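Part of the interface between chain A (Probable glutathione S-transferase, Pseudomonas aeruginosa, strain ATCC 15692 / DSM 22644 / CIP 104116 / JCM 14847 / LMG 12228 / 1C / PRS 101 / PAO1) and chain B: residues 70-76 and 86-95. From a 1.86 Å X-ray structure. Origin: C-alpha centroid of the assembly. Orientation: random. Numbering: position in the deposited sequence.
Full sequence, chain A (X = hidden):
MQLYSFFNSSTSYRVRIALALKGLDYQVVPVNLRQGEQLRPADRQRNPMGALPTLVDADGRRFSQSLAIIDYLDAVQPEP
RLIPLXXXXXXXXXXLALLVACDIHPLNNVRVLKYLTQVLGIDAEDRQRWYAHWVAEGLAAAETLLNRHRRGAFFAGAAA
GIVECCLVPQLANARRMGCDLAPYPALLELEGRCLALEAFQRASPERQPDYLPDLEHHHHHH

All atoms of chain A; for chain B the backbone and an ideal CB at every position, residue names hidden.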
ATOM      1  N   ILE A  70      -7.709   8.408   3.356  1.00 23.93           N
ATOM      2  CA  ILE A  70      -7.438   9.668   2.623  1.00 22.70           C
ATOM      3  C   ILE A  70      -8.342   9.697   1.385  1.00 25.13           C
ATOM      4  O   ILE A  70      -8.949  10.745   1.070  1.00 22.61           O
ATOM      5  CB  ILE A  70      -5.930   9.776   2.311  1.00 23.56           C
ATOM      6  CG1 ILE A  70      -5.122  10.082   3.573  1.00 23.07           C
ATOM      7  CG2 ILE A  70      -5.666  10.779   1.190  1.00 21.80           C
ATOM      8  CD1 ILE A  70      -3.645   9.862   3.401  1.00 23.51           C
ATOM      9  N   ASP A  71      -8.516   8.574   0.708  1.00 24.17           N
ATOM     10  CA  ASP A  71      -9.414   8.546  -0.487  1.00 26.23           C
ATOM     11  C   ASP A  71     -10.852   8.882  -0.060  1.00 22.45           C
ATOM     12  O   ASP A  71     -11.490   9.687  -0.713  1.00 27.19           O
ATOM     13  CB  ASP A  71      -9.313   7.190  -1.190  1.00 27.67           C
ATOM     14  CG  ASP A  71     -10.152   7.102  -2.438  1.00 28.74           C
ATOM     15  OD1 ASP A  71     -11.349   6.819  -2.315  1.00 30.12           O
ATOM     16  OD2 ASP A  71      -9.603   7.398  -3.487  1.00 38.16           O
ATOM     17  N   TYR A  72     -11.330   8.280   1.009  1.00 24.28           N
ATOM     18  CA  TYR A  72     -12.681   8.507   1.582  1.00 26.61           C
ATOM     19  C   TYR A  72     -12.884   9.986   1.960  1.00 28.06           C
ATOM     20  O   TYR A  72     -13.887  10.580   1.595  1.00 24.09           O
ATOM     21  CB  TYR A  72     -12.828   7.656   2.819  1.00 26.60           C
ATOM     22  CG  TYR A  72     -14.209   7.664   3.410  1.00 32.20           C
ATOM     23  CD1 TYR A  72     -15.312   7.291   2.650  1.00 34.67           C
ATOM     24  CD2 TYR A  72     -14.397   7.990   4.748  1.00 36.15           C
ATOM     25  CE1 TYR A  72     -16.579   7.258   3.214  1.00 36.30           C
ATOM     26  CE2 TYR A  72     -15.654   7.965   5.324  1.00 41.78           C
ATOM     27  CZ  TYR A  72     -16.740   7.596   4.548  1.00 41.81           C
ATOM     28  OH  TYR A  72     -17.964   7.578   5.126  1.00 49.57           O
ATOM     29  N   LEU A  73     -11.888  10.620   2.578  1.00 25.36           N
ATOM     30  CA  LEU A  73     -12.019  12.043   2.952  1.00 26.30           C
ATOM     31  C   LEU A  73     -12.256  12.889   1.719  1.00 25.25           C
ATOM     32  O   LEU A  73     -12.909  13.919   1.867  1.00 26.32           O
ATOM     33  CB  LEU A  73     -10.792  12.511   3.725  1.00 25.69           C
ATOM     34  CG  LEU A  73     -10.701  11.879   5.102  1.00 26.78           C
ATOM     35  CD1 LEU A  73      -9.414  12.273   5.781  1.00 26.51           C
ATOM     36  CD2 LEU A  73     -11.918  12.271   5.950  1.00 28.77           C
ATOM     37  N   ASP A  74     -11.773  12.465   0.549  1.00 25.78           N
ATOM     38  CA  ASP A  74     -11.940  13.258  -0.684  1.00 29.43           C
ATOM     39  C   ASP A  74     -13.414  13.186  -1.091  1.00 31.34           C
ATOM     40  O   ASP A  74     -13.875  14.150  -1.684  1.00 30.26           O
ATOM     41  CB  ASP A  74     -11.014  12.817  -1.817  1.00 26.90           C
ATOM     42  CG  ASP A  74      -9.760  13.645  -1.983  1.00 25.33           C
ATOM     43  OD1 ASP A  74      -9.524  14.612  -1.191  1.00 25.73           O
ATOM     44  OD2 ASP A  74      -9.005  13.302  -2.864  1.00 23.90           O
ATOM     45  N   ALA A  75     -14.111  12.105  -0.748  1.00 29.11           N
ATOM     46  CA  ALA A  75     -15.565  11.941  -1.004  1.00 33.27           C
ATOM     47  C   ALA A  75     -16.356  12.732   0.044  1.00 33.60           C
ATOM     48  O   ALA A  75     -17.331  13.399  -0.326  1.00 35.64           O
ATOM     49  CB  ALA A  75     -15.951  10.470  -1.009  1.00 29.71           C
ATOM     50  N   VAL A  76     -15.911  12.696   1.294  1.00 30.58           N
ATOM     51  CA  VAL A  76     -16.589  13.367   2.437  1.00 36.48           C
ATOM     52  C   VAL A  76     -16.552  14.885   2.222  1.00 38.56           C
ATOM     53  O   VAL A  76     -17.553  15.527   2.524  1.00 35.87           O
ATOM     54  CB  VAL A  76     -15.966  12.977   3.791  1.00 36.26           C
ATOM     55  CG1 VAL A  76     -16.300  13.964   4.897  1.00 44.03           C
ATOM     56  CG2 VAL A  76     -16.370  11.579   4.194  1.00 37.05           C
TER
ATOM     57  N   UNK B  86     -18.925   4.027  -5.917  1.00 31.59           N
ATOM     58  CA  UNK B  86     -19.533   4.444  -4.628  1.00 28.49           C
ATOM     59  C   UNK B  86     -18.435   4.640  -3.572  1.00 29.46           C
ATOM     60  O   UNK B  86     -17.617   3.736  -3.364  1.00 25.99           O
ATOM     61  CB  UNK B  86     -20.550   3.408  -4.145  1.00 28.49           C
ATOM     62  N   UNK B  87     -18.431   5.780  -2.844  1.00 28.57           N
ATOM     63  CA  UNK B  87     -17.334   6.147  -1.945  1.00 29.19           C
ATOM     64  C   UNK B  87     -17.134   5.228  -0.750  1.00 26.86           C
ATOM     65  O   UNK B  87     -16.016   4.844  -0.450  1.00 22.97           O
ATOM     66  CB  UNK B  87     -17.565   7.569  -1.429  1.00 29.19           C
ATOM     67  N   UNK B  88     -18.243   4.846  -0.135  1.00 24.88           N
ATOM     68  CA  UNK B  88     -18.203   3.867   0.957  1.00 24.64           C
ATOM     69  C   UNK B  88     -17.674   2.509   0.436  1.00 23.72           C
ATOM     70  O   UNK B  88     -16.766   1.935   1.092  1.00 22.20           O
ATOM     71  CB  UNK B  88     -19.593   3.700   1.574  1.00 24.64           C
ATOM     72  N   UNK B  89     -18.197   2.005  -0.673  1.00 22.82           N
ATOM     73  CA  UNK B  89     -17.816   0.677  -1.209  1.00 22.49           C
ATOM     74  C   UNK B  89     -16.341   0.771  -1.604  1.00 22.04           C
ATOM     75  O   UNK B  89     -15.618  -0.220  -1.434  1.00 19.54           O
ATOM     76  CB  UNK B  89     -18.686   0.267  -2.399  1.00 22.49           C
ATOM     77  N   UNK B  90     -15.912   1.918  -2.134  1.00 19.83           N
ATOM     78  CA  UNK B  90     -14.492   2.097  -2.539  1.00 22.51           C
ATOM     79  C   UNK B  90     -13.597   2.034  -1.283  1.00 21.65           C
ATOM     80  O   UNK B  90     -12.583   1.269  -1.292  1.00 21.42           O
ATOM     81  CB  UNK B  90     -14.294   3.426  -3.271  1.00 22.51           C
ATOM     82  N   UNK B  91     -13.954   2.757  -0.211  1.00 21.51           N
ATOM     83  CA  UNK B  91     -13.158   2.803   1.039  1.00 19.69           C
ATOM     84  C   UNK B  91     -13.015   1.388   1.590  1.00 21.33           C
ATOM     85  O   UNK B  91     -11.925   1.011   1.996  1.00 20.22           O
ATOM     86  CB  UNK B  91     -13.809   3.717   2.079  1.00 19.69           C
ATOM     87  N   UNK B  92     -14.096   0.594   1.541  1.00 20.11           N
ATOM     88  CA  UNK B  92     -14.095  -0.798   2.047  1.00 20.87           C
ATOM     89  C   UNK B  92     -13.214  -1.694   1.167  1.00 19.05           C
ATOM     90  O   UNK B  92     -12.484  -2.505   1.706  1.00 19.60           O
ATOM     91  CB  UNK B  92     -15.520  -1.353   2.095  1.00 20.87           C
ATOM     92  N   UNK B  93     -13.313  -1.580  -0.149  1.00 20.96           N
ATOM     93  CA  UNK B  93     -12.489  -2.397  -1.079  1.00 20.45           C
ATOM     94  C   UNK B  93     -11.011  -1.999  -0.902  1.00 21.20           C
ATOM     95  O   UNK B  93     -10.158  -2.891  -0.752  1.00 19.27           O
ATOM     96  CB  UNK B  93     -12.931  -2.199  -2.530  1.00 20.45           C
ATOM     97  N   UNK B  94     -10.706  -0.695  -0.832  1.00 18.38           N
ATOM     98  CA  UNK B  94      -9.295  -0.246  -0.643  1.00 19.83           C
ATOM     99  C   UNK B  94      -8.774  -0.659   0.726  1.00 18.72           C
ATOM    100  O   UNK B  94      -7.597  -1.017   0.802  1.00 19.85           O
ATOM    101  CB  UNK B  94      -9.181   1.272  -0.797  1.00 19.83           C
ATOM    102  N   UNK B  95      -9.629  -0.750   1.732  1.00 21.17           N
ATOM    103  CA  UNK B  95      -9.186  -1.158   3.096  1.00 22.03           C
ATOM    104  C   UNK B  95      -8.651  -2.588   2.998  1.00 21.59           C
ATOM    105  O   UNK B  95      -7.572  -2.881   3.606  1.00 18.76           O
ATOM    106  CB  UNK B  95     -10.325  -1.072   4.114  1.00 22.03           C
TER

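Helix 70-76 of chain A and helix 87-95 of chain B run nearly antiparallel, at 174°, with axes 9.3 Å apart at closest approach. Chain A offers a carboxylate (Asp A71), an aromatic ring (Tyr A72) and a small methyl (Ala A75).

Position 86 lies just before the helix, with phi/psi of -61/131. Its ideal CB has nothing of stretch 70-76 within 5.5 Å. The backbone suits an N-cap, so Asp, Ser, Thr or Asn would fit. It is Asp B86. Its OD2 accepts from the backbone N of position 89 at 3.0 Å, a capping bond.

Position 87 opens the helix with phi -65. Its CB points toward chain A, and the ideal CB is only 3.3 Å from Ala A75 CB. A small or compact side chain is suggested. Ala, Ser or Pro would serve, and proline is at home in the first turn, where its nitrogen need not donate. It is Pro B87. Its CB packs on Ala A75 CB at 3.5 Å.

Position 88 points sideways, with its ideal CB 4.9 Å from Tyr A72 CE1. An apolar or long side chain could lie beside the ring; many would do. It is Leu B88. Its CA comes within 4.4 Å of Tyr A72 CE1.

Position 89 is out of reach of stretch 70-76, which gives no preference. It is His B89, whose N donates to the cap.

Position 90 points toward chain A, and its ideal CB is 4.6 Å from Asp A71 OD1. A carboxylate so near calls for a donor: Arg or Lys, perhaps Gln. It is Arg B90. Its NE donates to Asp A71 OD1 at 2.8 Å and 159°, forming a salt bridge with the oxygen at the edge of the guanidinium, near its plane. Two waters also bridge the chains here. One donates to both Asp A71 OD1, at 2.9 Å, and Pro B87 O, at 2.8 Å. The other donates to Asp A71 O at 2.7 Å and accepts from Arg B90 NH1 at 2.9 Å.

Position 91 also points toward chain A. Its CA is 5.7 Å from Tyr A72 CA, and its ideal CB is already 3.9 Å from Tyr A72 CD1. Ala, Gly or Ser would suit such close backbones. It is Ala B91. Its CB meets Tyr A72 CD1 at 3.9 Å, an apolar contact oblique to the ring.

Positions 92 and 93 are out of reach, and stretch 70-76 does not choose between side chains there. They are Gln B92 and Ala B93.

Position 94 points toward chain A, but no atom of stretch 70-76 lies within 5.5 Å of its ideal CB. A longer side chain is needed for contact: Leu, Met, Lys or Arg. It is Leu B94. Its CD1 reaches 3.9 Å from Asp A71 CG.

Position 95 is out of reach and unconstrained by stretch 70-76. It is Glu B95, whose OE2 is hydrogen-bonded elsewhere in the structure.

Chain B, residues 86-95: DPLHRAQALE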
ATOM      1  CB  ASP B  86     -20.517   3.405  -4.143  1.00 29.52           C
ATOM      2  CG  ASP B  86     -21.159   3.792  -2.821  1.00 32.04           C
ATOM      3  OD1 ASP B  86     -22.259   4.309  -2.872  1.00 40.96           O
ATOM      4  OD2 ASP B  86     -20.581   3.520  -1.760  1.00 26.93           O
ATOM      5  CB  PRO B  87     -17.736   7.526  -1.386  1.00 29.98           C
ATOM      6  CG  PRO B  87     -18.627   8.089  -2.453  1.00 32.88           C
ATOM      7  CD  PRO B  87     -19.374   6.909  -3.013  1.00 29.52           C
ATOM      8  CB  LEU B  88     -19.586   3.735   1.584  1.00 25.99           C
ATOM      9  CG  LEU B  88     -19.632   2.643   2.640  1.00 25.50           C
ATOM     10  CD1 LEU B  88     -18.645   2.968   3.730  1.00 28.22           C
ATOM     11  CD2 LEU B  88     -21.022   2.455   3.214  1.00 28.33           C
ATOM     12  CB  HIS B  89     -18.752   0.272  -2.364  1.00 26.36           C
ATOM     13  CG  HIS B  89     -20.180   0.176  -1.929  1.00 27.52           C
ATOM     14  ND1 HIS B  89     -21.210   0.001  -2.820  1.00 29.62           N
ATOM     15  CD2 HIS B  89     -20.749   0.235  -0.701  1.00 28.48           C
ATOM     16  CE1 HIS B  89     -22.362  -0.009  -2.167  1.00 27.97           C
ATOM     17  NE2 HIS B  89     -22.102   0.086  -0.869  1.00 27.27           N
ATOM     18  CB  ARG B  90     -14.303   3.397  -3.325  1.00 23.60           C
ATOM     19  CG  ARG B  90     -12.848   3.586  -3.757  1.00 23.51           C
ATOM     20  CD  ARG B  90     -12.592   4.665  -4.768  1.00 27.28           C
ATOM     21  NE  ARG B  90     -13.097   5.926  -4.301  1.00 26.88           N
ATOM     22  CZ  ARG B  90     -14.274   6.451  -4.622  1.00 35.26           C
ATOM     23  NH1 ARG B  90     -14.611   7.636  -4.141  1.00 36.08           N
ATOM     24  NH2 ARG B  90     -15.115   5.809  -5.423  1.00 38.48           N
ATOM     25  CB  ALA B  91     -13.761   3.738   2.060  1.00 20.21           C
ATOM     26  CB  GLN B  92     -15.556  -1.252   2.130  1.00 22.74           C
ATOM     27  CG  GLN B  92     -16.259  -0.611   3.318  1.00 22.97           C
ATOM     28  CD  GLN B  92     -17.719  -0.994   3.422  1.00 25.45           C
ATOM     29  OE1 GLN B  92     -18.376  -1.307   2.428  1.00 25.30           O
ATOM     30  NE2 GLN B  92     -18.253  -0.855   4.628  1.00 25.86           N
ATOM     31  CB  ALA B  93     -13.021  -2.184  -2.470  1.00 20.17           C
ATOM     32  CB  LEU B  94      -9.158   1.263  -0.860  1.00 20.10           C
ATOM     33  CG  LEU B  94      -9.496   1.733  -2.270  1.00 21.48           C
ATOM     34  CD1 LEU B  94      -9.507   3.278  -2.350  1.00 23.26           C
ATOM     35  CD2 LEU B  94      -8.519   1.136  -3.255  1.00 23.54           C
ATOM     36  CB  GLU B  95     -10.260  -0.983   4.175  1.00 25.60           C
ATOM     37  CG  GLU B  95      -9.840  -1.625   5.516  1.00 31.27           C
ATOM     38  CD  GLU B  95     -10.089  -0.953   6.868  1.00 42.46           C
ATOM     39  OE1 GLU B  95     -11.260  -0.758   7.153  1.00 56.57           O
ATOM     40  OE2 GLU B  95      -9.101  -0.767   7.723  1.00 40.01           O
TER
HETATM   41  O   HOH W   1     -13.788   6.472  -0.799  1.00 30.09           O
HETATM   42  O   HOH W   2     -12.644   9.506  -3.135  1.00 43.59           O
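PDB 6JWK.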